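Local coordinates for protein PaxB (Photorhabdus luminescens, PDB 6EK4) that probably acts as one component of a two-component alpha-helical pore-forming toxin of the YaxAB type, helping to perforate target membranes, at residues A[175-180]-A[259-264]; A[205-210]-A[222-227]; A[125-130]-A[308-313]. All blocks are in the same frame, centred on the assembly; numbering follows the deposited sequence.

Contact 1 of 3, residues A[175-180]-A[259-264]; sequences AKLVVD and ERINQI
Ile261 meets the peptide group joining Leu177 to Val178 over one of its flat faces: its CD1 methyl stands 3.6 Å from Leu177 O, and Val178 N lies under the same methyl. Arg260 takes part through its chain: its CD methylene lies 4.0 Å from Leu177 CD2, with the two side chains crossing at about a right angle.

Everything else is aliphatic. Leu177 points toward the partner helix and is gripped at two levels. Its CB lies 3.6 Å from Ile261 CG1, while further out its CD2 methyl touches both Arg260 CD and Ile264 CD1, 3.8 Å from the latter. Ile261 carries CG1 on the backbone-N side, anti to its carbonyl carbon (chi1 -70°), and the extended second torsion (169°) puts CD1 over the Leu177 backbone. From there the same methyl also brushes Val178 CG2 at 4.2 Å.

The helices run antiparallel, 152° between directions, and their axes stay 9.9 Å apart at closest, so side chains fill the gap rather than backbone. This is a pairing of two long helices, 149-193 and 247-321, in the extended alpha-helical body, well out from the middle of the chain. Lys174 and Gln170 of helix 149-193 carry the packing on along Ile264. On the outer surface Lys176 NZ forms a salt bridge with Asp180 OD2, one turn along its own helix, through a weak hydrogen bond.

No hydrogen bond or salt bridge joins the two segments, so what holds them here is a modest apolar seam, with charged groups kept to its margins.

Contact 2 of 3, residues A[205-210]-A[222-227]; sequences PNISDL and LIKQAI
Leu210 drives its branched end into helix 217-237. The CD1 methyl sits 3.9 Å from Lys224 CA and equally far from Ile227 CG1, while CD2 turns to Ile223 CD1 at 4.1 Å. Leu210 thus spans one turn of the helix, crossing both isoleucines at a slant. Beside it, Ile207 lies across the aliphatic part of Lys224 at about a right angle. Ile207 CG1 is 3.8 Å from Lys224 CD, and its CD1 methyl is 3.9 Å from Lys224 CG. Pro205 joins through its backbone, with its carbonyl O 3.8 Å from Ile227 CG2.

The architecture is a loop folded back on the helix that follows it: residues 205-210 come after the short helix 196-199, and the chain soon turns into helix 217-237, against which they pack. Leu196 of the short helix touches Pro205, Leu210 and Ile227, so the loop and both helices share one buried apolar cluster near an end of the elongated molecule. Val190 and Ile191, near the C-terminal end of helix 149-193, add to it from Ile227's surroundings, and Tyr194 and Leu215 press on Ile223.

What sets Lys224 across Ile207 can be traced outward. Its CG is anti to the backbone N (chi1 -161°), and the bend at chi3 (56°) turns CE aside. The ammonium then reaches Asp211 OD1 in a salt bridge, just beyond Leu210 in the chain. Within the loop, Asn206 N makes a weak hydrogen bond to Asp209 OD1, bridging the turn that carries Ile207.

Contact 3 of 3, residues A[125-130]-A[308-313]; sequences SLRKEA and AWNIFA
Leu126 and Trp309 bring two antiparallel helices of the long helical bundle together, 101-141 and 247-321, with axes 8.4 Å apart and directions 159° from one another.

The close side is apolar and buried. Leu126 CD1 lies 3.7 Å from Phe312 CB, the two side chains crossing at about a right angle, and its CD2 approaches Trp309 CE3 obliquely at 4.2 Å. Trp309 CB nestles by Leu126 O at 3.5 Å, its CG set anti to its own carbonyl carbon (chi1 -48°). The indole CD1 lies 3.8 Å from Glu129 CB. Small residues line this approach: Ala130 CB meets Trp309 CB, and Ala313 CB meets Leu126 CB at 4.2 Å. Behind the interface the bundle closes in, with Leu68 of helix 42-73 touching both Leu126 and Trp309, and Phe339 of helix 326-348 meeting the Phe312 ring and touching the Trp309 side chain.

The other margin is polar and partly open to solvent. Here Arg127 and Asn310 cross at about a right angle without hydrogen bonding, their guanidinium and amide planes 50° apart. Asn310 OD1 lies at the guanidinium edge, near its plane, 3.6 Å from Arg127 NE. One face of that same guanidinium is covered by the methyl of Ala313, whose CB is 3.7 Å from Arg127 NH2.

In the fold
From the N terminus, after three helices, 19-35, 42-73 and 80-90, the chain enters helix 101-141, whose residues 125-130 wait for a partner 178 residues on. Before that loop closes, helix 149-193 supplies one half of contact 1 and leads to the far end, where contact 2 closes its short loop between 205-210 and helix 217-237. Helix 247-321 then starts back, closing contact 1 at 259-264 and, much further along, contact 3 at 308-313. The loops nest, 2 within 1 within 3, and none cross. Contacts 1 and 2 lie about 25 Å apart between centres; contact 3 is about 74 Å from contact 1 between centres, beyond the chain's centre, with helix 247-321 running between them.

Contact 1 of 3, residues A[175-180]-A[259-264]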
loop_
_atom_site.group_PDB
_atom_site.type_symbol
_atom_site.label_atom_id
_atom_site.label_comp_id
_atom_site.label_asym_id
_atom_site.label_seq_id
_atom_site.Cartn_x
_atom_site.Cartn_y
_atom_site.Cartn_z
ATOM N N ALA A 175 12.352 -21.729 -29.182
ATOM C CA ALA A 175 13.492 -22.590 -28.853
ATOM C C ALA A 175 13.570 -23.828 -29.749
ATOM O O ALA A 175 14.665 -24.282 -30.084
ATOM C CB ALA A 175 13.439 -23.002 -27.390
ATOM N N LYS A 176 12.414 -24.368 -30.132
ATOM C CA LYS A 176 12.363 -25.506 -31.051
ATOM C C LYS A 176 12.771 -25.089 -32.465
ATOM O O LYS A 176 13.530 -25.790 -33.132
ATOM C CB LYS A 176 10.960 -26.125 -31.086
ATOM C CG LYS A 176 10.934 -27.526 -31.688
ATOM C CD LYS A 176 9.854 -27.688 -32.748
ATOM C CE LYS A 176 10.038 -28.980 -33.531
ATOM N NZ LYS A 176 9.234 -28.996 -34.784
ATOM N N LEU A 177 12.256 -23.949 -32.917
ATOM C CA LEU A 177 12.602 -23.411 -34.234
ATOM C C LEU A 177 14.076 -23.009 -34.336
ATOM O O LEU A 177 14.655 -23.063 -35.420
ATOM C CB LEU A 177 11.706 -22.214 -34.583
ATOM C CG LEU A 177 10.376 -22.497 -35.297
ATOM C CD1 LEU A 177 9.710 -23.785 -34.828
ATOM C CD2 LEU A 177 9.437 -21.312 -35.127
ATOM N N VAL A 178 14.675 -22.608 -33.215
ATOM C CA VAL A 178 16.089 -22.219 -33.187
ATOM C C VAL A 178 17.001 -23.415 -33.466
ATOM O O VAL A 178 17.972 -23.285 -34.216
ATOM C CB VAL A 178 16.479 -21.537 -31.851
ATOM C CG1 VAL A 178 17.994 -21.417 -31.708
ATOM C CG2 VAL A 178 15.837 -20.159 -31.748
ATOM N N VAL A 179 16.703 -24.571 -32.871
ATOM C CA VAL A 179 17.498 -25.777 -33.138
ATOM C C VAL A 179 17.222 -26.310 -34.547
ATOM O O VAL A 179 18.151 -26.700 -35.248
ATOM C CB VAL A 179 17.324 -26.888 -32.066
ATOM C CG1 VAL A 179 17.681 -26.354 -30.686
ATOM C CG2 VAL A 179 15.918 -27.475 -32.056
ATOM N N ASP A 180 15.955 -26.294 -34.965
ATOM C CA ASP A 180 15.576 -26.701 -36.325
ATOM C C ASP A 180 16.290 -25.856 -37.381
ATOM O O ASP A 180 16.681 -26.362 -38.433
ATOM C CB ASP A 180 14.058 -26.598 -36.523
ATOM C CG ASP A 180 13.286 -27.644 -35.731
ATOM O OD1 ASP A 180 13.885 -28.309 -34.860
ATOM O OD2 ASP A 180 12.071 -27.794 -35.980
ATOM N N GLU A 259 11.861 -16.153 -40.634
ATOM C CA GLU A 259 10.668 -15.304 -40.667
ATOM C C GLU A 259 9.734 -15.593 -39.491
ATOM O O GLU A 259 9.120 -14.672 -38.946
ATOM C CB GLU A 259 9.914 -15.494 -41.989
ATOM C CG GLU A 259 8.668 -14.627 -42.133
ATOM C CD GLU A 259 7.982 -14.785 -43.479
ATOM O OE1 GLU A 259 6.763 -14.523 -43.554
ATOM O OE2 GLU A 259 8.651 -15.170 -44.464
ATOM N N ARG A 260 9.629 -16.863 -39.107
ATOM C CA ARG A 260 8.739 -17.268 -38.017
ATOM C C ARG A 260 9.360 -16.956 -36.655
ATOM O O ARG A 260 8.656 -16.546 -35.732
ATOM C CB ARG A 260 8.385 -18.757 -38.121
ATOM C CG ARG A 260 6.933 -19.063 -37.780
ATOM C CD ARG A 260 6.602 -20.546 -37.898
ATOM N NE ARG A 260 6.903 -21.099 -39.221
ATOM C CZ ARG A 260 6.703 -22.369 -39.573
ATOM N NH1 ARG A 260 6.186 -23.242 -38.711
ATOM N NH2 ARG A 260 7.018 -22.772 -40.801
ATOM N N ILE A 261 10.674 -17.149 -36.532
ATOM C CA ILE A 261 11.402 -16.810 -35.303
ATOM C C ILE A 261 11.375 -15.301 -35.060
ATOM O O ILE A 261 11.156 -14.853 -33.933
ATOM C CB ILE A 261 12.863 -17.317 -35.340
ATOM C CG1 ILE A 261 12.889 -18.846 -35.253
ATOM C CG2 ILE A 261 13.679 -16.727 -34.194
ATOM C CD1 ILE A 261 14.241 -19.461 -35.543
ATOM N N ASN A 262 11.604 -14.528 -36.120
ATOM C CA ASN A 262 11.512 -13.070 -36.050
ATOM C C ASN A 262 10.112 -12.608 -35.654
ATOM O O ASN A 262 9.963 -11.657 -34.888
ATOM C CB ASN A 262 11.910 -12.443 -37.390
ATOM C CG ASN A 262 11.799 -10.928 -37.385
ATOM O OD1 ASN A 262 12.308 -10.260 -36.484
ATOM N ND2 ASN A 262 11.128 -10.379 -38.393
ATOM N N GLN A 263 9.094 -13.288 -36.176
ATOM C CA GLN A 263 7.704 -12.983 -35.839
ATOM C C GLN A 263 7.399 -13.286 -34.369
ATOM O O GLN A 263 6.651 -12.547 -33.727
ATOM C CB GLN A 263 6.748 -13.764 -36.751
ATOM C CG GLN A 263 5.272 -13.436 -36.563
ATOM C CD GLN A 263 4.958 -11.969 -36.793
ATOM O OE1 GLN A 263 5.129 -11.449 -37.896
ATOM N NE2 GLN A 263 4.491 -11.294 -35.747
ATOM N N ILE A 264 7.974 -14.366 -33.844
ATOM C CA ILE A 264 7.794 -14.731 -32.436
ATOM C C ILE A 264 8.501 -13.732 -31.513
ATOM O O ILE A 264 7.972 -13.380 -30.455
ATOM C CB ILE A 264 8.279 -16.175 -32.158
ATOM C CG1 ILE A 264 7.334 -17.181 -32.823
ATOM C CG2 ILE A 264 8.347 -16.457 -30.661
ATOM C CD1 ILE A 264 7.916 -18.571 -32.976
#

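Contact 2 of 3, residues A[205-210]-A[222-227]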
loop_
_atom_site.group_PDB
_atom_site.type_symbol
_atom_site.label_atom_id
_atom_site.label_comp_id
_atom_site.label_asym_id
_atom_site.label_seq_id
_atom_site.Cartn_x
_atom_site.Cartn_y
_atom_site.Cartn_z
ATOM N N PRO A 205 23.023 -34.634 -51.928
ATOM C CA PRO A 205 23.307 -36.069 -51.981
ATOM C C PRO A 205 22.586 -36.867 -50.897
ATOM O O PRO A 205 22.402 -36.377 -49.782
ATOM C CB PRO A 205 24.827 -36.140 -51.772
ATOM C CG PRO A 205 25.189 -34.856 -51.111
ATOM C CD PRO A 205 24.251 -33.850 -51.702
ATOM N N ASN A 206 22.183 -38.089 -51.240
ATOM C CA ASN A 206 21.570 -39.003 -50.278
ATOM C C ASN A 206 22.589 -39.479 -49.248
ATOM O O ASN A 206 23.792 -39.254 -49.392
ATOM C CB ASN A 206 20.941 -40.211 -50.989
ATOM C CG ASN A 206 19.529 -39.939 -51.481
ATOM O OD1 ASN A 206 18.667 -40.817 -51.428
ATOM N ND2 ASN A 206 19.284 -38.722 -51.958
ATOM N N ILE A 207 22.092 -40.144 -48.211
ATOM C CA ILE A 207 22.942 -40.640 -47.133
ATOM C C ILE A 207 23.871 -41.762 -47.623
ATOM O O ILE A 207 24.986 -41.907 -47.124
ATOM C CB ILE A 207 22.089 -41.095 -45.919
ATOM C CG1 ILE A 207 22.915 -41.055 -44.633
ATOM C CG2 ILE A 207 21.473 -42.473 -46.152
ATOM C CD1 ILE A 207 22.108 -41.308 -43.377
ATOM N N SER A 208 23.412 -42.534 -48.608
ATOM C CA SER A 208 24.204 -43.620 -49.194
ATOM C C SER A 208 25.355 -43.101 -50.054
ATOM O O SER A 208 26.428 -43.703 -50.087
ATOM C CB SER A 208 23.317 -44.527 -50.052
ATOM O OG SER A 208 22.230 -45.040 -49.304
ATOM N N ASP A 209 25.122 -41.991 -50.750
ATOM C CA ASP A 209 26.121 -41.408 -51.650
ATOM C C ASP A 209 27.343 -40.867 -50.901
ATOM O O ASP A 209 28.455 -40.887 -51.429
ATOM C CB ASP A 209 25.495 -40.287 -52.489
ATOM C CG ASP A 209 24.340 -40.768 -53.356
ATOM O OD1 ASP A 209 23.538 -39.919 -53.799
ATOM O OD2 ASP A 209 24.228 -41.990 -53.599
ATOM N N LEU A 210 27.129 -40.391 -49.676
ATOM C CA LEU A 210 28.200 -39.802 -48.865
ATOM C C LEU A 210 29.238 -40.824 -48.392
ATOM O O LEU A 210 30.385 -40.462 -48.123
ATOM C CB LEU A 210 27.608 -39.069 -47.656
ATOM C CG LEU A 210 26.743 -37.844 -47.976
ATOM C CD1 LEU A 210 25.903 -37.440 -46.773
ATOM C CD2 LEU A 210 27.600 -36.676 -48.440
ATOM N N LEU A 222 30.319 -37.521 -39.431
ATOM C CA LEU A 222 30.108 -36.109 -39.110
ATOM C C LEU A 222 29.143 -35.461 -40.105
ATOM O O LEU A 222 28.103 -34.927 -39.711
ATOM C CB LEU A 222 31.444 -35.353 -39.114
ATOM C CG LEU A 222 31.440 -33.932 -38.539
ATOM C CD1 LEU A 222 31.661 -33.964 -37.033
ATOM C CD2 LEU A 222 32.503 -33.076 -39.213
ATOM N N ILE A 223 29.489 -35.525 -41.390
ATOM C CA ILE A 223 28.686 -34.896 -42.447
ATOM C C ILE A 223 27.418 -35.689 -42.759
ATOM O O ILE A 223 26.397 -35.114 -43.132
ATOM C CB ILE A 223 29.498 -34.678 -43.751
ATOM C CG1 ILE A 223 29.828 -36.007 -44.448
ATOM C CG2 ILE A 223 30.772 -33.895 -43.459
ATOM C CD1 ILE A 223 30.593 -35.840 -45.742
ATOM N N LYS A 224 27.489 -37.007 -42.599
ATOM C CA LYS A 224 26.361 -37.887 -42.894
ATOM C C LYS A 224 25.192 -37.629 -41.938
ATOM O O LYS A 224 24.030 -37.731 -42.330
ATOM C CB LYS A 224 26.811 -39.349 -42.821
ATOM C CG LYS A 224 25.901 -40.339 -43.524
ATOM C CD LYS A 224 26.639 -41.622 -43.885
ATOM C CE LYS A 224 27.287 -42.280 -42.674
ATOM N NZ LYS A 224 27.765 -43.656 -42.974
ATOM N N GLN A 225 25.510 -37.281 -40.692
ATOM C CA GLN A 225 24.490 -36.966 -39.690
ATOM C C GLN A 225 23.945 -35.553 -39.902
ATOM O O GLN A 225 22.755 -35.304 -39.708
ATOM C CB GLN A 225 25.060 -37.100 -38.271
ATOM C CG GLN A 225 24.115 -37.752 -37.274
ATOM C CD GLN A 225 24.059 -39.263 -37.433
ATOM O OE1 GLN A 225 23.509 -39.775 -38.408
ATOM N NE2 GLN A 225 24.631 -39.984 -36.471
ATOM N N ALA A 226 24.825 -34.631 -40.294
ATOM C CA ALA A 226 24.437 -33.244 -40.549
ATOM C C ALA A 226 23.438 -33.142 -41.700
ATOM O O ALA A 226 22.386 -32.521 -41.556
ATOM C CB ALA A 226 25.666 -32.395 -40.841
ATOM N N ILE A 227 23.769 -33.765 -42.829
ATOM C CA ILE A 227 22.909 -33.739 -44.016
ATOM C C ILE A 227 21.543 -34.348 -43.696
ATOM O O ILE A 227 20.510 -33.727 -43.945
ATOM C CB ILE A 227 23.544 -34.500 -45.207
ATOM C CG1 ILE A 227 24.852 -33.832 -45.661
ATOM C CG2 ILE A 227 22.571 -34.592 -46.380
ATOM C CD1 ILE A 227 24.673 -32.552 -46.449
#

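Contact 3 of 3, residues A[125-130]-A[308-313]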
loop_
_atom_site.group_PDB
_atom_site.type_symbol
_atom_site.label_atom_id
_atom_site.label_comp_id
_atom_site.label_asym_id
_atom_site.label_seq_id
_atom_site.Cartn_x
_atom_site.Cartn_y
_atom_site.Cartn_z
ATOM N N SER A 125 -14.779 23.119 25.577
ATOM C CA SER A 125 -13.526 22.971 24.833
ATOM C C SER A 125 -13.258 21.511 24.465
ATOM O O SER A 125 -12.821 21.223 23.352
ATOM C CB SER A 125 -12.344 23.531 25.627
ATOM O OG SER A 125 -12.394 24.944 25.674
ATOM N N LEU A 126 -13.514 20.600 25.402
ATOM C CA LEU A 126 -13.343 19.166 25.151
ATOM C C LEU A 126 -14.346 18.654 24.116
ATOM O O LEU A 126 -13.992 17.857 23.244
ATOM C CB LEU A 126 -13.475 18.365 26.452
ATOM C CG LEU A 126 -12.298 18.474 27.428
ATOM C CD1 LEU A 126 -12.723 18.090 28.838
ATOM C CD2 LEU A 126 -11.131 17.613 26.967
ATOM N N ARG A 127 -15.592 19.114 24.218
ATOM C CA ARG A 127 -16.635 18.757 23.254
ATOM C C ARG A 127 -16.330 19.314 21.861
ATOM O O ARG A 127 -16.601 18.661 20.852
ATOM C CB ARG A 127 -18.001 19.259 23.731
ATOM C CG ARG A 127 -18.559 18.488 24.918
ATOM C CD ARG A 127 -19.251 17.206 24.478
ATOM N NE ARG A 127 -19.360 16.229 25.562
ATOM C CZ ARG A 127 -20.225 16.296 26.575
ATOM N NH1 ARG A 127 -21.085 17.306 26.681
ATOM N NH2 ARG A 127 -20.225 15.339 27.498
ATOM N N LYS A 128 -15.766 20.520 21.820
ATOM C CA LYS A 128 -15.358 21.156 20.566
ATOM C C LYS A 128 -14.290 20.335 19.837
ATOM O O LYS A 128 -14.322 20.224 18.611
ATOM C CB LYS A 128 -14.860 22.585 20.843
ATOM C CG LYS A 128 -14.315 23.337 19.634
ATOM C CD LYS A 128 -12.794 23.305 19.582
ATOM C CE LYS A 128 -12.270 23.804 18.244
ATOM N NZ LYS A 128 -12.666 25.214 17.969
ATOM N N GLU A 129 -13.355 19.762 20.593
ATOM C CA GLU A 129 -12.306 18.910 20.027
ATOM C C GLU A 129 -12.837 17.537 19.625
ATOM O O GLU A 129 -12.364 16.948 18.654
ATOM C CB GLU A 129 -11.148 18.744 21.017
ATOM C CG GLU A 129 -10.393 20.031 21.318
ATOM C CD GLU A 129 -9.721 20.632 20.096
ATOM O OE1 GLU A 129 -9.200 19.868 19.257
ATOM O OE2 GLU A 129 -9.709 21.874 19.977
ATOM N N ALA A 130 -13.809 17.026 20.377
ATOM C CA ALA A 130 -14.436 15.743 20.062
ATOM C C ALA A 130 -15.248 15.836 18.772
ATOM O O ALA A 130 -15.136 14.976 17.900
ATOM C CB ALA A 130 -15.323 15.288 21.211
ATOM N N ALA A 308 -11.581 9.810 24.167
ATOM C CA ALA A 308 -10.896 10.402 25.317
ATOM C C ALA A 308 -11.508 11.742 25.726
ATOM O O ALA A 308 -11.755 11.976 26.910
ATOM C CB ALA A 308 -9.413 10.571 25.020
ATOM N N TRP A 309 -11.765 12.610 24.750
ATOM C CA TRP A 309 -12.292 13.947 25.042
ATOM C C TRP A 309 -13.738 13.895 25.543
ATOM O O TRP A 309 -14.115 14.672 26.421
ATOM C CB TRP A 309 -12.187 14.882 23.827
ATOM C CG TRP A 309 -10.843 14.895 23.126
ATOM C CD1 TRP A 309 -10.631 15.064 21.789
ATOM C CD2 TRP A 309 -9.543 14.721 23.716
ATOM N NE1 TRP A 309 -9.289 15.015 21.508
ATOM C CE2 TRP A 309 -8.599 14.803 22.672
ATOM C CE3 TRP A 309 -9.086 14.505 25.024
ATOM C CZ2 TRP A 309 -7.226 14.679 22.892
ATOM C CZ3 TRP A 309 -7.719 14.382 25.240
ATOM C CH2 TRP A 309 -6.808 14.470 24.178
ATOM N N ASN A 310 -14.539 12.988 24.989
ATOM C CA ASN A 310 -15.911 12.784 25.465
ATOM C C ASN A 310 -15.952 12.149 26.858
ATOM O O ASN A 310 -16.855 12.436 27.648
ATOM C CB ASN A 310 -16.725 11.945 24.469
ATOM C CG ASN A 310 -17.234 12.761 23.291
ATOM O OD1 ASN A 310 -17.533 13.949 23.419
ATOM N ND2 ASN A 310 -17.348 12.118 22.136
ATOM N N ILE A 311 -14.978 11.288 27.150
ATOM C CA ILE A 311 -14.797 10.743 28.497
ATOM C C ILE A 311 -14.383 11.861 29.456
ATOM O O ILE A 311 -14.955 12.000 30.538
ATOM C CB ILE A 311 -13.751 9.603 28.518
ATOM C CG1 ILE A 311 -14.367 8.323 27.943
ATOM C CG2 ILE A 311 -13.244 9.343 29.935
ATOM C CD1 ILE A 311 -13.363 7.234 27.634
ATOM N N PHE A 312 -13.388 12.647 29.046
ATOM C CA PHE A 312 -12.909 13.794 29.825
ATOM C C PHE A 312 -14.036 14.772 30.157
ATOM O O PHE A 312 -14.109 15.285 31.274
ATOM C CB PHE A 312 -11.812 14.542 29.051
ATOM C CG PHE A 312 -10.430 13.952 29.195
ATOM C CD1 PHE A 312 -10.235 12.590 29.409
ATOM C CD2 PHE A 312 -9.314 14.772 29.083
ATOM C CE1 PHE A 312 -8.957 12.070 29.528
ATOM C CE2 PHE A 312 -8.036 14.254 29.200
ATOM C CZ PHE A 312 -7.858 12.902 29.423
ATOM N N ALA A 313 -14.906 15.025 29.182
ATOM C CA ALA A 313 -16.014 15.968 29.349
ATOM C C ALA A 313 -17.041 15.467 30.363
ATOM O O ALA A 313 -17.403 16.187 31.293
ATOM C CB ALA A 313 -16.685 16.232 28.010
#